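Side-chain contacts in tryptophan--tRNA ligase (Campylobacter jejuni subsp. jejuni, PDB 3TZL), which probably catalyses the ATP-dependent attachment of tryptophan to its cognate tRNA, as a class I aminoacyl-tRNA synthetase that forms a homodimer: residues 14-19 against 23-28; 39-44 against 58-63; 63-68 against 286-291; 82-87 against 300-305. All coordinates share one frame; numbering follows the deposited sequence.

How the contacts relate
Contacts 1 and 2 lie within the nucleotide-binding fold of a class I synthetase; contacts 3 and 4 join C-terminal helices to it, contact 4 farther from the chain centre. Contact 1 is buried and is the one whose residues touch ADP, so polar bonds to phosphate stand beside a single apolar pair. Contact 2 is partly buried and mixes apolar packing with a water bridge, and its Phe40 borders the bound tryptophan; it shares Ala63 and helix 53-70 with contact 3, which is buried and wholly apolar across its segments. Contact 4 is also apolar in its packing, but its loop is hydrogen-bonded to contact 2 through Gln82 and Ser83, and both reach the second subunit.

Contact 1. Residues 14-19 against 23-28; sequences GDLHIG and GAIKQM. With ADP (adenosine-5'-diphosphate), chain I; PO4 (phosphate ion), chain K.
Leu16 and Ile25 meet end to end, CD2 of the leucine 4.3 Å from CD1 of the isoleucine. The isoleucine's outer chain is extended (chi2 176°), which carries CD1 out to the leucine's branch. Along the backbone, Gly23 N gives a weak hydrogen bond of 2.9 Å to Gly19 O, within the first turns of helix 18-30. Gly23 makes room for the adenine, its CA 3.4 Å from ADP N3, while Gly19, whose O is 3.2 Å from ADP C4, makes room for the capping imidazole.

That imidazole belongs to His17, the N-cap of this helix. With chi1 at 54°, CG sits between the backbone N and the carbonyl carbon, and the ring folds back so that ND1 accepts a weak bond from Gly19 N in the ring plane. NE2, on the far side of the ring, is turned to the nucleotide and donates to ADP O1B at 3.1 Å, a nearly straight bond (165°), also in plane. The imidazole is thus held at two edges. His17 opens the predicted HIGH signature, which reads HIGN here. Helix 18-30 links strands 5-10 and 36-41 in a beta-alpha-beta unit, and Leu16 and Ile25 pack against Ala66 and Phe67 of helix 53-70.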
# COMPACT_ATOMS: atom_id res chain seq x y z
N GLY B 14 -9.89 23.12 3.28
CA GLY B 14 -10.08 24.53 3.55
C GLY B 14 -10.51 24.80 4.99
O GLY B 14 -10.19 24.04 5.91
N ASP B 15 -11.25 25.88 5.19
CA ASP B 15 -11.71 26.24 6.52
C ASP B 15 -13.08 25.64 6.80
O ASP B 15 -13.95 25.63 5.93
CB ASP B 15 -11.73 27.75 6.67
CG ASP B 15 -10.38 28.37 6.37
OD1 ASP B 15 -9.37 27.82 6.87
OD2 ASP B 15 -10.33 29.37 5.62
N LEU B 16 -13.25 25.12 8.01
CA LEU B 16 -14.56 24.63 8.45
C LEU B 16 -15.56 25.78 8.67
O LEU B 16 -15.23 26.77 9.32
CB LEU B 16 -14.41 23.84 9.74
CG LEU B 16 -13.78 22.46 9.62
CD1 LEU B 16 -13.58 21.90 11.00
CD2 LEU B 16 -14.65 21.54 8.77
N HIS B 17 -16.76 25.64 8.13
CA HIS B 17 -17.79 26.66 8.29
C HIS B 17 -19.02 26.15 9.03
O HIS B 17 -19.16 24.95 9.26
CB HIS B 17 -18.16 27.30 6.94
CG HIS B 17 -18.57 26.32 5.88
ND1 HIS B 17 -19.78 25.67 5.90
CD2 HIS B 17 -17.93 25.90 4.76
CE1 HIS B 17 -19.87 24.88 4.84
NE2 HIS B 17 -18.76 25.00 4.14
N ILE B 18 -19.93 27.04 9.41
CA ILE B 18 -21.08 26.61 10.21
C ILE B 18 -22.00 25.64 9.48
O ILE B 18 -22.85 25.00 10.09
CB ILE B 18 -21.86 27.80 10.78
CG1 ILE B 18 -22.40 28.68 9.65
CG2 ILE B 18 -20.97 28.62 11.72
CD1 ILE B 18 -23.40 29.77 10.16
N GLY B 19 -21.81 25.52 8.16
CA GLY B 19 -22.54 24.54 7.38
C GLY B 19 -22.03 23.12 7.63
O GLY B 19 -22.82 22.19 7.77
N GLY B 23 -24.56 20.93 9.65
CA GLY B 23 -24.94 19.96 8.63
C GLY B 23 -24.42 18.54 8.86
O GLY B 23 -25.05 17.58 8.41
N ALA B 24 -23.29 18.39 9.54
CA ALA B 24 -22.72 17.05 9.72
C ALA B 24 -22.08 16.83 11.09
O ALA B 24 -22.31 15.82 11.74
CB ALA B 24 -21.72 16.74 8.62
N ILE B 25 -21.25 17.78 11.51
CA ILE B 25 -20.41 17.57 12.68
C ILE B 25 -21.19 17.46 13.99
O ILE B 25 -20.91 16.56 14.78
CB ILE B 25 -19.32 18.63 12.79
CG1 ILE B 25 -18.38 18.51 11.60
CG2 ILE B 25 -18.58 18.50 14.13
CD1 ILE B 25 -17.32 19.57 11.57
N LYS B 26 -22.16 18.32 14.19
CA LYS B 26 -22.95 18.28 15.40
C LYS B 26 -23.66 16.96 15.54
O LYS B 26 -23.72 16.41 16.60
CB LYS B 26 -23.97 19.40 15.41
CG LYS B 26 -24.37 19.78 16.79
CD LYS B 26 -25.55 20.72 16.85
CE LYS B 26 -25.66 21.30 18.22
NZ LYS B 26 -25.99 20.27 19.21
N GLN B 27 -24.18 16.46 14.45
CA GLN B 27 -24.89 15.19 14.41
C GLN B 27 -23.95 14.08 14.83
O GLN B 27 -24.31 13.17 15.58
CB GLN B 27 -25.44 14.92 13.01
CG GLN B 27 -26.62 15.82 12.58
CD GLN B 27 -26.19 17.20 12.05
OE1 GLN B 27 -25.00 17.53 12.01
NE2 GLN B 27 -27.17 18.00 11.65
N MSE B 28 -22.72 14.17 14.33
CA MSE B 28 -21.71 13.17 14.61
C MSE B 28 -21.31 13.22 16.07
O MSE B 28 -21.21 12.19 16.73
CB MSE B 28 -20.51 13.40 13.70
CG MSE B 28 -19.39 12.42 13.91
SE MSE B 28 -17.93 12.81 12.74
CE MSE B 28 -18.97 13.62 11.27
PB ADP I . -18.26 22.66 0.60
O1B ADP I . -18.23 23.99 1.30
O2B ADP I . -16.90 22.15 0.21
O3B ADP I . -19.29 22.52 -0.50
PA ADP I . -17.99 20.30 2.14
O1A ADP I . -16.89 20.63 3.11
O2A ADP I . -17.65 19.55 0.87
O3A ADP I . -18.75 21.69 1.78
O5' ADP I . -19.13 19.48 2.93
C5' ADP I . -18.79 18.47 3.88
C4' ADP I . -20.03 18.04 4.65
O4' ADP I . -20.61 19.15 5.35
C3' ADP I . -21.10 17.49 3.72
O3' ADP I . -21.18 16.07 3.90
C2' ADP I . -22.40 18.15 4.13
O2' ADP I . -23.26 17.21 4.78
C1' ADP I . -22.03 19.22 5.13
N9 ADP I . -22.39 20.57 4.62
C8 ADP I . -21.59 21.40 3.91
N7 ADP I . -22.23 22.56 3.60
C5 ADP I . -23.47 22.48 4.12
C6 ADP I . -24.65 23.36 4.16
N6 ADP I . -24.63 24.58 3.56
N1 ADP I . -25.75 22.91 4.81
C2 ADP I . -25.78 21.69 5.40
N3 ADP I . -24.73 20.84 5.40
C4 ADP I . -23.57 21.17 4.79
P PO4 K . -6.51 22.81 1.68
O1 PO4 K . -5.08 22.71 1.22
O2 PO4 K . -6.52 23.53 3.01
O3 PO4 K . -7.31 23.60 0.66
O4 PO4 K . -7.10 21.42 1.81

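Contact 2. Residues 39-44 against 58-63. With TRP (tryptophan), chain J.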
# COMPACT_ATOMS: atom_id res chain seq x y z
N MSE B 39 -13.61 7.32 14.56
CA MSE B 39 -13.40 8.42 13.62
C MSE B 39 -11.92 8.62 13.47
O MSE B 39 -11.20 8.64 14.47
CB MSE B 39 -14.03 9.71 14.13
CG MSE B 39 -15.56 9.82 13.98
SE MSE B 39 -16.33 10.71 15.53
CE MSE B 39 -15.60 9.39 16.75
N PHE B 40 -11.45 8.76 12.23
CA PHE B 40 -10.03 8.99 12.03
C PHE B 40 -9.81 10.10 11.03
O PHE B 40 -10.64 10.31 10.14
CB PHE B 40 -9.32 7.70 11.58
CG PHE B 40 -9.82 7.15 10.27
CD1 PHE B 40 -9.19 7.50 9.09
CD2 PHE B 40 -10.91 6.29 10.23
CE1 PHE B 40 -9.65 7.01 7.88
CE2 PHE B 40 -11.38 5.78 9.02
CZ PHE B 40 -10.74 6.14 7.84
N ILE B 41 -8.71 10.83 11.21
CA ILE B 41 -8.26 11.82 10.25
C ILE B 41 -7.57 11.06 9.12
O ILE B 41 -6.53 10.45 9.33
CB ILE B 41 -7.24 12.80 10.88
CG1 ILE B 41 -7.83 13.46 12.14
CG2 ILE B 41 -6.83 13.87 9.87
CD1 ILE B 41 -9.07 14.26 11.85
N ALA B 42 -8.15 11.09 7.94
CA ALA B 42 -7.71 10.22 6.86
C ALA B 42 -6.55 10.84 6.15
O ALA B 42 -6.68 11.28 5.02
CB ALA B 42 -8.85 9.99 5.86
N ASN B 43 -5.39 10.88 6.81
CA ASN B 43 -4.26 11.57 6.21
C ASN B 43 -3.57 10.84 5.05
O ASN B 43 -2.98 11.50 4.19
CB ASN B 43 -3.25 12.11 7.26
CG ASN B 43 -2.53 11.02 8.04
OD1 ASN B 43 -3.09 9.97 8.35
ND2 ASN B 43 -1.27 11.29 8.41
N TYR B 44 -3.64 9.50 5.00
CA TYR B 44 -3.06 8.81 3.82
C TYR B 44 -3.82 9.24 2.59
O TYR B 44 -3.23 9.56 1.56
CB TYR B 44 -3.11 7.28 3.94
CG TYR B 44 -2.06 6.67 4.84
CD1 TYR B 44 -0.76 7.14 4.86
CD2 TYR B 44 -2.38 5.61 5.68
CE1 TYR B 44 0.20 6.55 5.68
CE2 TYR B 44 -1.45 5.02 6.50
CZ TYR B 44 -0.17 5.49 6.51
OH TYR B 44 0.74 4.88 7.34
N GLN B 58 0.14 20.19 8.66
CA GLN B 58 -0.66 21.19 9.35
C GLN B 58 -2.14 20.92 9.24
O GLN B 58 -2.88 21.08 10.21
CB GLN B 58 -0.34 22.61 8.86
CG GLN B 58 0.85 23.27 9.55
CD GLN B 58 0.84 23.07 11.06
OE1 GLN B 58 -0.07 23.54 11.76
NE2 GLN B 58 1.84 22.36 11.57
N ASN B 59 -2.60 20.56 8.05
CA ASN B 59 -4.00 20.21 7.88
C ASN B 59 -4.42 19.10 8.84
O ASN B 59 -5.53 19.13 9.36
CB ASN B 59 -4.30 19.80 6.44
CG ASN B 59 -4.36 20.98 5.51
OD1 ASN B 59 -4.18 22.12 5.95
ND2 ASN B 59 -4.58 20.73 4.22
N SER B 60 -3.54 18.14 9.08
CA SER B 60 -3.89 17.03 9.97
C SER B 60 -4.04 17.51 11.40
O SER B 60 -5.00 17.14 12.09
CB SER B 60 -2.84 15.92 9.90
OG SER B 60 -2.90 15.27 8.63
N LEU B 61 -3.08 18.32 11.86
CA LEU B 61 -3.13 18.88 13.21
C LEU B 61 -4.41 19.74 13.35
O LEU B 61 -5.16 19.57 14.31
CB LEU B 61 -1.88 19.71 13.51
CG LEU B 61 -0.54 18.99 13.64
CD1 LEU B 61 0.55 19.95 14.09
CD2 LEU B 61 -0.62 17.80 14.60
N LYS B 62 -4.66 20.62 12.38
CA LYS B 62 -5.86 21.47 12.42
C LYS B 62 -7.15 20.67 12.42
O LYS B 62 -8.09 20.99 13.13
CB LYS B 62 -5.88 22.47 11.28
CG LYS B 62 -4.72 23.45 11.30
CD LYS B 62 -4.91 24.62 10.34
CE LYS B 62 -5.16 24.18 8.89
NZ LYS B 62 -6.51 24.58 8.38
N ALA B 63 -7.19 19.61 11.62
CA ALA B 63 -8.40 18.80 11.56
C ALA B 63 -8.65 18.12 12.90
O ALA B 63 -9.78 18.09 13.39
CB ALA B 63 -8.33 17.79 10.44
N TRP J . -13.17 8.84 1.23
CA TRP J . -13.72 9.59 2.36
C TRP J . -14.02 11.03 1.96
O TRP J . -14.69 11.78 2.70
CB TRP J . -12.77 9.56 3.57
CG TRP J . -12.51 8.16 4.04
CD1 TRP J . -11.34 7.45 3.94
CD2 TRP J . -13.46 7.28 4.65
NE1 TRP J . -11.51 6.19 4.46
CE2 TRP J . -12.80 6.06 4.90
CE3 TRP J . -14.81 7.42 5.00
CZ2 TRP J . -13.45 4.98 5.50
CZ3 TRP J . -15.45 6.34 5.60
CH2 TRP J . -14.77 5.14 5.84
OXT TRP J . -13.60 11.47 0.89
O HOH W 1 -0.35 14.06 8.17
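Apolar contact is carried by Ile41, whose CD1 comes to 3.9 Å from Ala63 CB on helix 53-70. Its CG1 branch stands beside the backbone N (chi1 -55°) and bends again at chi2 -61°, which sets CD1 over the alanine. The other branch, CG2, runs past Ser60, 4.3 Å from its CA, so the two branches of one side chain meet successive turns of the helix. Ser60 OG adds a van der Waals contact with Asn43 CB at 3.5 Å.

Polar contact is indirect. A water bridges two side chains: Asn43 ND2 donates to it at 2.9 Å, and Ser60 OG lies at the same distance from it. Asn43 ND2 also bonds to Ser83 OG, which helps to fix the amide.

Strand 36-41 is the middle one of the parallel sheet of this Rossmann-type catalytic domain, and helix 53-70 lies against the side from which Ile41 projects. Ala42, just past the strand, is the centre of an inverse gamma turn.

Ligand contact falls to Phe40, in the tryptophan pocket: the phenyl edge points at the indole face of the bound tryptophan, a T-shaped arrangement, with Phe40 CZ 3.5 Å from the ligand's NE1.

Contact 3. Residues 63-68 against 286-291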
# COMPACT_ATOMS: atom_id res chain seq x y z
N ALA B 63 -7.19 19.61 11.62
CA ALA B 63 -8.40 18.80 11.56
C ALA B 63 -8.65 18.12 12.90
O ALA B 63 -9.78 18.09 13.39
CB ALA B 63 -8.33 17.79 10.44
N ALA B 64 -7.61 17.55 13.50
CA ALA B 64 -7.76 16.85 14.76
C ALA B 64 -8.20 17.86 15.82
O ALA B 64 -9.17 17.61 16.54
CB ALA B 64 -6.45 16.17 15.16
N ALA B 65 -7.51 18.99 15.90
CA ALA B 65 -7.85 20.06 16.86
C ALA B 65 -9.28 20.54 16.67
O ALA B 65 -10.01 20.74 17.64
CB ALA B 65 -6.88 21.23 16.74
N ALA B 66 -9.70 20.70 15.42
CA ALA B 66 -11.06 21.15 15.15
C ALA B 66 -12.12 20.16 15.63
O ALA B 66 -13.13 20.54 16.24
CB ALA B 66 -11.25 21.43 13.67
N PHE B 67 -11.93 18.87 15.36
CA PHE B 67 -12.98 17.93 15.72
C PHE B 67 -13.05 17.72 17.23
O PHE B 67 -14.13 17.60 17.81
CB PHE B 67 -12.86 16.62 14.93
CG PHE B 67 -13.21 16.77 13.46
CD1 PHE B 67 -14.53 16.90 13.06
CD2 PHE B 67 -12.22 16.77 12.50
CE1 PHE B 67 -14.85 17.04 11.71
CE2 PHE B 67 -12.53 16.92 11.15
CZ PHE B 67 -13.85 17.05 10.76
N LEU B 68 -11.90 17.68 17.87
CA LEU B 68 -11.86 17.62 19.32
C LEU B 68 -12.54 18.85 19.90
O LEU B 68 -13.39 18.73 20.80
CB LEU B 68 -10.41 17.51 19.80
CG LEU B 68 -9.81 16.14 19.50
CD1 LEU B 68 -8.33 16.15 19.81
CD2 LEU B 68 -10.51 15.08 20.31
N GLU B 286 -5.51 26.43 21.78
CA GLU B 286 -4.68 25.76 22.79
C GLU B 286 -4.05 24.47 22.26
O GLU B 286 -2.86 24.22 22.47
CB GLU B 286 -5.50 25.49 24.06
CG GLU B 286 -4.82 24.62 25.13
CD GLU B 286 -5.23 23.14 25.06
OE1 GLU B 286 -6.43 22.85 24.83
OE2 GLU B 286 -4.35 22.25 25.25
N LEU B 287 -4.83 23.65 21.57
CA LEU B 287 -4.33 22.38 21.04
C LEU B 287 -3.26 22.59 19.96
O LEU B 287 -2.42 21.72 19.74
CB LEU B 287 -5.48 21.53 20.50
CG LEU B 287 -6.46 20.95 21.51
CD1 LEU B 287 -7.74 20.48 20.81
CD2 LEU B 287 -5.85 19.79 22.31
N LEU B 288 -3.30 23.73 19.29
CA LEU B 288 -2.32 24.02 18.25
C LEU B 288 -1.07 24.69 18.81
O LEU B 288 0.02 24.53 18.27
CB LEU B 288 -2.93 24.88 17.14
CG LEU B 288 -4.01 24.18 16.33
CD1 LEU B 288 -4.57 25.13 15.28
CD2 LEU B 288 -3.44 22.93 15.69
N GLU B 289 -1.23 25.44 19.90
CA GLU B 289 -0.12 26.15 20.52
C GLU B 289 0.70 25.24 21.42
O GLU B 289 1.91 25.42 21.56
CB GLU B 289 -0.63 27.36 21.31
CG GLU B 289 -1.19 28.48 20.43
CD GLU B 289 -1.96 29.52 21.24
OE1 GLU B 289 -1.94 29.44 22.49
OE2 GLU B 289 -2.59 30.41 20.62
N LYS B 290 0.05 24.26 22.04
CA LYS B 290 0.77 23.27 22.83
C LYS B 290 0.59 21.89 22.21
O LYS B 290 -0.31 21.14 22.59
CB LYS B 290 0.34 23.27 24.30
CG LYS B 290 1.09 22.24 25.18
CD LYS B 290 2.62 22.46 25.23
CE LYS B 290 3.37 21.49 24.31
NZ LYS B 290 4.81 21.81 24.13
N PRO B 291 1.46 21.56 21.25
CA PRO B 291 1.35 20.35 20.43
C PRO B 291 1.31 19.07 21.26
O PRO B 291 0.65 18.10 20.85
CB PRO B 291 2.64 20.36 19.61
CG PRO B 291 3.12 21.78 19.64
CD PRO B 291 2.68 22.32 20.95
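The two helical segments, 63-68 and 286-289, come nearest at Ala65 and Leu287, whose CA atoms are 5.9 Å apart. So close an approach is possible because Ala65 offers only a methyl group to the other helix. Past the contact, the second helix ends: Lys290 is the first residue to leave helical backbone angles, although its N still bonds to Glu286 O at 2.9 Å.

Ala65 CB is touched by both leucines, meeting Leu287 CB and Leu288 CD2 at 4.0 Å each. Leu287 adds its outer methyl: with CG beside the backbone N (chi1 -70°) and the chain then extended, CD1 reaches beyond the methyl of Ala65 to lie 3.9 Å from Ala65 O and 4.1 Å from Leu68 CB. Leu288 leaves the backbone without aiming at the facing helix, but its end turns in, and CD2 closes on the alanine at the border of the contact.

The contact joins helix 53-70, which comes after strand 36-41 and the short helix 43-46 of the catalytic domain, to helix 278-289 of the C-terminal helical part. No hydrogen bond crosses between the segments. Beside them, Lys283 NZ bonds to Leu68 O, while Ala65 O accepts from Ser69 OG within its own helix. Leu68 also packs on Leu294 and Ile297 of helix 291-320, and Ala65 on Tyr284.

Contact 4. Residues 82-87 against 300-305; sequences QSDVKE and FGATKA
A short 3-10 turn at 82-84 and the extended residue after it lie against the helical segment 300-305, closest at Asp84 and Ala302, whose CA atoms are 6.3 Å apart. The turn is closed by Val85 N bonded to Gln82 O at 3.1 Å.

Asp84 meets the helix by its CB, 3.9 Å from Ala302 CB, so it is the aliphatic part of the aspartate that packs here. Val85 carries the rest through one branch: with chi1 at -179°, CG2 lies beside the backbone N, opposite the carbonyl carbon, and passes over the helix with Ala302 O at 3.9 Å and Ala305 CB at 4.2 Å. One methyl thus bridges two residues a helical turn apart, and the small alanines let the loop approach the helix closely.

Polar bonds also hold the loop. Lys86 NZ donates a hydrogen bond to Ser83 O, 2.9 Å, in the carbonyl plane, and also forms a salt bridge with Glu90 of the second subunit. Asp84 O accepts from Arg306 just beyond the helical segment, a polar link beside the apolar one.

The loop leads from strand 78-81, the edge of the three-stranded parallel sheet, into helix 87-96, and helix 291-320 runs past it, with Ala305 packing on Val78 and Trp80 of that strand.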
# COMPACT_ATOMS: atom_id res chain seq x y z
N GLN B 82 -4.96 8.44 10.84
CA GLN B 82 -4.91 7.19 10.09
C GLN B 82 -3.51 6.56 10.04
O GLN B 82 -3.33 5.38 10.29
CB GLN B 82 -5.38 7.47 8.67
CG GLN B 82 -5.55 6.24 7.81
CD GLN B 82 -5.88 6.63 6.41
OE1 GLN B 82 -5.63 7.78 6.00
NE2 GLN B 82 -6.45 5.71 5.65
N SER B 83 -2.52 7.38 9.72
CA SER B 83 -1.14 6.94 9.60
C SER B 83 -0.46 6.49 10.91
O SER B 83 0.69 6.05 10.87
CB SER B 83 -0.32 8.06 8.98
OG SER B 83 -0.21 9.13 9.88
N ASP B 84 -1.14 6.60 12.05
CA ASP B 84 -0.52 6.11 13.29
C ASP B 84 -0.80 4.63 13.45
O ASP B 84 -0.17 3.96 14.27
CB ASP B 84 -1.02 6.85 14.54
CG ASP B 84 -0.43 8.26 14.69
OD1 ASP B 84 0.64 8.55 14.12
OD2 ASP B 84 -1.05 9.09 15.40
N VAL B 85 -1.77 4.11 12.71
CA VAL B 85 -2.05 2.68 12.75
C VAL B 85 -1.60 2.08 11.43
O VAL B 85 -2.35 2.04 10.45
CB VAL B 85 -3.52 2.38 13.09
CG1 VAL B 85 -3.77 0.88 13.15
CG2 VAL B 85 -3.89 3.02 14.42
N LYS B 86 -0.34 1.64 11.41
CA LYS B 86 0.32 1.29 10.16
C LYS B 86 -0.22 0.01 9.55
O LYS B 86 -0.02 -0.23 8.36
CB LYS B 86 1.82 1.15 10.36
CG LYS B 86 2.50 2.34 11.00
CD LYS B 86 2.55 3.51 10.07
CE LYS B 86 3.58 4.51 10.60
NZ LYS B 86 3.37 5.75 9.82
N GLU B 87 -0.87 -0.82 10.37
CA GLU B 87 -1.46 -2.08 9.91
C GLU B 87 -2.31 -1.88 8.66
O GLU B 87 -2.36 -2.75 7.79
CB GLU B 87 -2.33 -2.73 11.00
CG GLU B 87 -1.54 -3.45 12.10
CD GLU B 87 -0.84 -2.51 13.11
OE1 GLU B 87 -1.06 -1.28 13.07
OE2 GLU B 87 -0.04 -3.02 13.93
N PHE B 300 -3.42 8.27 22.43
CA PHE B 300 -4.41 7.46 23.13
C PHE B 300 -5.42 6.82 22.18
O PHE B 300 -5.71 5.62 22.30
CB PHE B 300 -5.13 8.31 24.17
CG PHE B 300 -6.32 7.64 24.80
CD1 PHE B 300 -6.22 6.36 25.29
CD2 PHE B 300 -7.51 8.32 24.93
CE1 PHE B 300 -7.32 5.74 25.89
CE2 PHE B 300 -8.61 7.72 25.53
CZ PHE B 300 -8.51 6.42 26.02
N GLY B 301 -5.97 7.61 21.27
CA GLY B 301 -6.91 7.10 20.28
C GLY B 301 -6.27 5.99 19.47
O GLY B 301 -6.86 4.92 19.27
N ALA B 302 -5.03 6.23 19.05
CA ALA B 302 -4.31 5.26 18.24
C ALA B 302 -4.12 3.92 18.96
O ALA B 302 -4.20 2.88 18.33
CB ALA B 302 -2.99 5.82 17.75
N THR B 303 -3.92 3.94 20.28
CA THR B 303 -3.71 2.69 21.01
C THR B 303 -4.97 1.84 21.05
O THR B 303 -4.90 0.61 21.05
CB THR B 303 -3.21 2.88 22.47
OG1 THR B 303 -4.28 3.37 23.30
CG2 THR B 303 -2.01 3.82 22.53
N LYS B 304 -6.12 2.50 21.09
CA LYS B 304 -7.39 1.77 21.13
C LYS B 304 -7.68 1.15 19.77
O LYS B 304 -8.12 0.01 19.67
CB LYS B 304 -8.52 2.70 21.59
CG LYS B 304 -8.42 3.10 23.07
CD LYS B 304 -9.73 3.70 23.60
CE LYS B 304 -9.97 5.12 23.07
NZ LYS B 304 -11.28 5.63 23.59
N ALA B 305 -7.42 1.91 18.71
CA ALA B 305 -7.66 1.42 17.36
C ALA B 305 -6.63 0.35 17.00
O ALA B 305 -6.99 -0.67 16.42
CB ALA B 305 -7.63 2.56 16.36